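Local structure of maleylacetoacetate isomerase (Anaeromyxobacter dehalogenans, 4IGJ) at residues S35-V39 with S93-L97; P107-P111 with P183-C188. The protein binds glutathione and probably uses it to isomerise maleylacetoacetate, as a zeta-class member of the glutathione transferase superfamily. All blocks are in the same frame, centred on the assembly; numbering follows the deposited sequence.

Contact 1: residues S35-V39 with S93-L97; sequences SAWRV and SMAIL
Arg-38 reaches across from one helix to Ser-93, the first residue of another, in the thioredoxin-like N-terminal domain of this glutathione transferase fold. The pair illustrates how neighbouring helices can each lend side chains to one binding site. The short segments 35-39 and 93-97 run almost parallel, 8° apart, with axes 9.5 Å from each other at closest approach. Followed outward, the arginine starts with CB facing Leu-97 CD1 at 4.2 Å. CG, beside the backbone N and anti to the carbonyl carbon (chi1 -57°), rests on Cys-188 O of helix 185-199, and from there the chain runs extended to NE. CD passes 3.6 Å from Ser-93 OG, and at the tip NH1 donates to that same oxygen over 2.9 Å. The bond is somewhat bent, 144° at the hydrogen, and the acceptor sits at the guanidinium edge, close to its plane, while Ser-35 N lies over one face, towards its rim. Ser-93 OG is also hydrogen-bonded to Tyr-189 OH, so two groups grip it; the side chains of Asn-128 and Gln-132 also lie close to the arginine. A leucine in place of Arg-38 has no N-H to give, and Ser-93 OG would probably lose its link to helix 34-45 and keep the tyrosine. Ser-35, Arg-38 and Ser-93 all bind glutathione in a crystal structure of this protein, although none is bound in this chain. A water takes a hydrogen from Ser-93 N; its approach to Ser-35 OG is so short that this second bond is doubtful. Further along the two helices methyl groups take over: Leu-97 CD2 lies against Arg-38 O, and Val-39 and Ile-96 cross at about a right angle, with Val-39 CG1 3.7 Å from Ile-96 CG2.

Contact 2: residues P107-P111 with P183-C188; sequences PALLP and PTLADC
Leu-109 and Thr-184 bring their CA atoms within 4.1 Å of each other, an unusually tight meeting of an irregular segment with a helix start. That start is an N-capping box, a motif familiar at this helix in the glutathione transferase fold, formed here by Thr-184 and Asp-187. The first N-H groups of a helix have no acceptor in a preceding turn, and here side chains and the other segment supply the acceptors. The threonine OG1, set between its backbone N and carbonyl carbon (chi1 62°), accepts from Ala-186 N at 3.2 Å. Leu-185 N turns instead to the other segment and donates to Leu-109 O over 2.9 Å; it approaches in the carbonyl plane, on a lone pair, and the bond is fairly straight, 158° at the hydrogen. The box is completed by Thr-184 N, bonded to the anti lone pair of Asp-187 OD2, while OD1 of the same carboxylate is held by Ser-178. Beside these bonds Leu-185 spreads its two methyls over two neighbours. CD2 meets Leu-109 CB at 3.7 Å, the two side chains crossing at about a right angle, and CD1 lies 3.9 Å from Leu-110 CG.

In the fold
Both contacts are buried, but contact 1 lies nearer the middle of the chain, its centre about 6 Å from the chain centre against about 12 Å for contact 2, where Ala-108, at the margin of the contact, is exposed. Contact 1 joins two helices within the N-terminal domain and mixes a side-chain hydrogen bond at the glutathione site with an aliphatic interior; contact 2 ties the segment after helix 93-103 to helix 185-199, chiefly through a backbone bond and leucine packing. They abut directly. Leu-97 CB lies 3.9 Å from Leu-185 CD2, and with Arg-38 also touching Cys-188, helix 185-199 packs against both helices of contact 1.

Contact 1: residues S35-V39 with S93-L97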
# COMPACT_ATOMS: atom_id res chain seq x y z
N SER A 35 9.85 4.38 4.73
CA SER A 35 8.99 3.34 5.28
C SER A 35 9.23 3.16 6.78
O SER A 35 8.27 3.02 7.55
CB SER A 35 9.16 2.02 4.53
OG SER A 35 8.23 1.06 5.01
N ALA A 36 10.49 3.19 7.20
CA ALA A 36 10.81 3.07 8.62
C ALA A 36 10.33 4.29 9.38
O ALA A 36 9.86 4.18 10.51
CB ALA A 36 12.30 2.86 8.84
N TRP A 37 10.45 5.46 8.77
CA TRP A 37 10.00 6.70 9.38
C TRP A 37 8.51 6.64 9.73
O TRP A 37 8.11 7.09 10.80
CB TRP A 37 10.34 7.86 8.44
CG TRP A 37 10.11 9.27 8.91
CD1 TRP A 37 9.48 9.71 10.05
CD2 TRP A 37 10.51 10.44 8.20
NE1 TRP A 37 9.47 11.08 10.08
CE2 TRP A 37 10.10 11.56 8.95
CE3 TRP A 37 11.18 10.65 6.99
CZ2 TRP A 37 10.35 12.87 8.53
CZ3 TRP A 37 11.42 11.93 6.58
CH2 TRP A 37 11.01 13.03 7.34
N ARG A 38 7.69 6.07 8.83
CA ARG A 38 6.26 5.92 9.11
C ARG A 38 6.04 5.17 10.41
O ARG A 38 5.19 5.56 11.22
CB ARG A 38 5.55 5.16 7.99
CG ARG A 38 5.71 5.77 6.60
CD ARG A 38 5.49 4.69 5.57
NE ARG A 38 5.64 5.15 4.20
CZ ARG A 38 5.62 4.33 3.15
NH1 ARG A 38 5.47 3.03 3.33
NH2 ARG A 38 5.76 4.82 1.92
N VAL A 39 6.80 4.10 10.60
CA VAL A 39 6.67 3.29 11.80
C VAL A 39 7.18 4.04 13.04
O VAL A 39 6.54 4.01 14.10
CB VAL A 39 7.31 1.91 11.63
CG1 VAL A 39 7.19 1.09 12.91
CG2 VAL A 39 6.63 1.17 10.47
N SER A 93 5.06 -1.54 6.36
CA SER A 93 4.67 -0.39 7.19
C SER A 93 3.18 -0.34 7.54
O SER A 93 2.83 -0.09 8.69
CB SER A 93 5.13 0.94 6.58
OG SER A 93 4.45 1.23 5.36
N MET A 94 2.30 -0.61 6.58
CA MET A 94 0.88 -0.49 6.87
C MET A 94 0.41 -1.60 7.79
O MET A 94 -0.40 -1.35 8.68
CB MET A 94 0.04 -0.48 5.59
CG MET A 94 -1.40 -0.01 5.83
SD MET A 94 -1.47 1.77 6.11
CE MET A 94 -3.22 2.03 6.41
N ALA A 95 0.94 -2.81 7.61
CA ALA A 95 0.58 -3.92 8.49
C ALA A 95 1.08 -3.66 9.91
O ALA A 95 0.37 -3.94 10.88
CB ALA A 95 1.14 -5.24 7.96
N ILE A 96 2.29 -3.12 10.04
CA ILE A 96 2.85 -2.78 11.34
C ILE A 96 2.02 -1.71 12.02
O ILE A 96 1.66 -1.84 13.20
CB ILE A 96 4.31 -2.29 11.21
CG1 ILE A 96 5.21 -3.41 10.69
CG2 ILE A 96 4.82 -1.76 12.57
CD1 ILE A 96 6.58 -2.90 10.22
N LEU A 97 1.68 -0.65 11.29
CA LEU A 97 0.87 0.42 11.87
C LEU A 97 -0.53 -0.03 12.26
O LEU A 97 -1.04 0.39 13.30
CB LEU A 97 0.81 1.63 10.92
CG LEU A 97 2.15 2.38 10.81
CD1 LEU A 97 2.19 3.24 9.55
CD2 LEU A 97 2.39 3.24 12.05
O HOH W 1 7.05 -1.00 4.32

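Contact 2: residues P107-P111 with P183-C188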
# COMPACT_ATOMS: atom_id res chain seq x y z
N PRO A 107 -3.42 6.72 22.05
CA PRO A 107 -4.33 7.57 21.27
C PRO A 107 -4.52 7.01 19.87
O PRO A 107 -3.60 6.42 19.31
CB PRO A 107 -3.60 8.91 21.21
CG PRO A 107 -2.15 8.54 21.32
CD PRO A 107 -2.12 7.38 22.27
N ALA A 108 -5.72 7.19 19.33
CA ALA A 108 -6.10 6.53 18.09
C ALA A 108 -5.51 7.23 16.88
O ALA A 108 -5.59 8.46 16.76
CB ALA A 108 -7.60 6.47 17.98
N LEU A 109 -4.91 6.46 15.98
CA LEU A 109 -4.46 7.01 14.70
C LEU A 109 -5.42 6.68 13.56
O LEU A 109 -5.18 7.07 12.42
CB LEU A 109 -3.03 6.57 14.39
CG LEU A 109 -2.01 7.02 15.44
CD1 LEU A 109 -0.61 6.54 15.12
CD2 LEU A 109 -2.02 8.54 15.58
N LEU A 110 -6.49 5.95 13.88
CA LEU A 110 -7.64 5.80 12.98
C LEU A 110 -8.87 6.24 13.75
O LEU A 110 -9.01 5.92 14.93
CB LEU A 110 -7.81 4.34 12.54
CG LEU A 110 -6.83 3.83 11.49
CD1 LEU A 110 -6.97 2.32 11.29
CD2 LEU A 110 -7.01 4.57 10.18
N PRO A 111 -9.78 6.98 13.09
CA PRO A 111 -11.01 7.38 13.78
C PRO A 111 -11.95 6.21 14.01
O PRO A 111 -11.73 5.12 13.48
CB PRO A 111 -11.62 8.43 12.84
CG PRO A 111 -11.11 8.07 11.50
CD PRO A 111 -9.73 7.49 11.71
N PRO A 183 -3.40 14.20 14.56
CA PRO A 183 -2.65 13.29 13.69
C PRO A 183 -3.32 11.93 13.52
O PRO A 183 -3.93 11.41 14.46
CB PRO A 183 -1.34 13.09 14.46
CG PRO A 183 -1.17 14.35 15.23
CD PRO A 183 -2.57 14.75 15.64
N THR A 184 -3.20 11.38 12.32
CA THR A 184 -3.68 10.03 12.02
C THR A 184 -2.63 9.29 11.21
O THR A 184 -1.56 9.83 10.89
CB THR A 184 -4.97 10.05 11.18
OG1 THR A 184 -4.70 10.67 9.92
CG2 THR A 184 -6.10 10.79 11.89
N LEU A 185 -2.93 8.05 10.84
CA LEU A 185 -2.04 7.29 9.98
C LEU A 185 -1.72 8.04 8.68
O LEU A 185 -0.63 7.87 8.13
CB LEU A 185 -2.61 5.91 9.68
CG LEU A 185 -2.68 4.92 10.85
CD1 LEU A 185 -3.08 3.55 10.33
CD2 LEU A 185 -1.34 4.82 11.58
N ALA A 186 -2.65 8.86 8.20
CA ALA A 186 -2.42 9.60 6.96
C ALA A 186 -1.20 10.53 7.07
O ALA A 186 -0.43 10.63 6.12
CB ALA A 186 -3.66 10.38 6.56
N ASP A 187 -1.04 11.18 8.22
CA ASP A 187 0.10 12.06 8.41
C ASP A 187 1.40 11.28 8.51
O ASP A 187 2.46 11.79 8.14
CB ASP A 187 -0.10 12.91 9.66
CG ASP A 187 -1.42 13.65 9.63
OD1 ASP A 187 -1.58 14.50 8.74
OD2 ASP A 187 -2.28 13.36 10.49
N CYS A 188 1.33 10.05 9.01
CA CYS A 188 2.50 9.19 9.12
C CYS A 188 3.09 8.86 7.74
O CYS A 188 4.30 8.61 7.62
CB CYS A 188 2.17 7.91 9.88
SG CYS A 188 1.69 8.18 11.62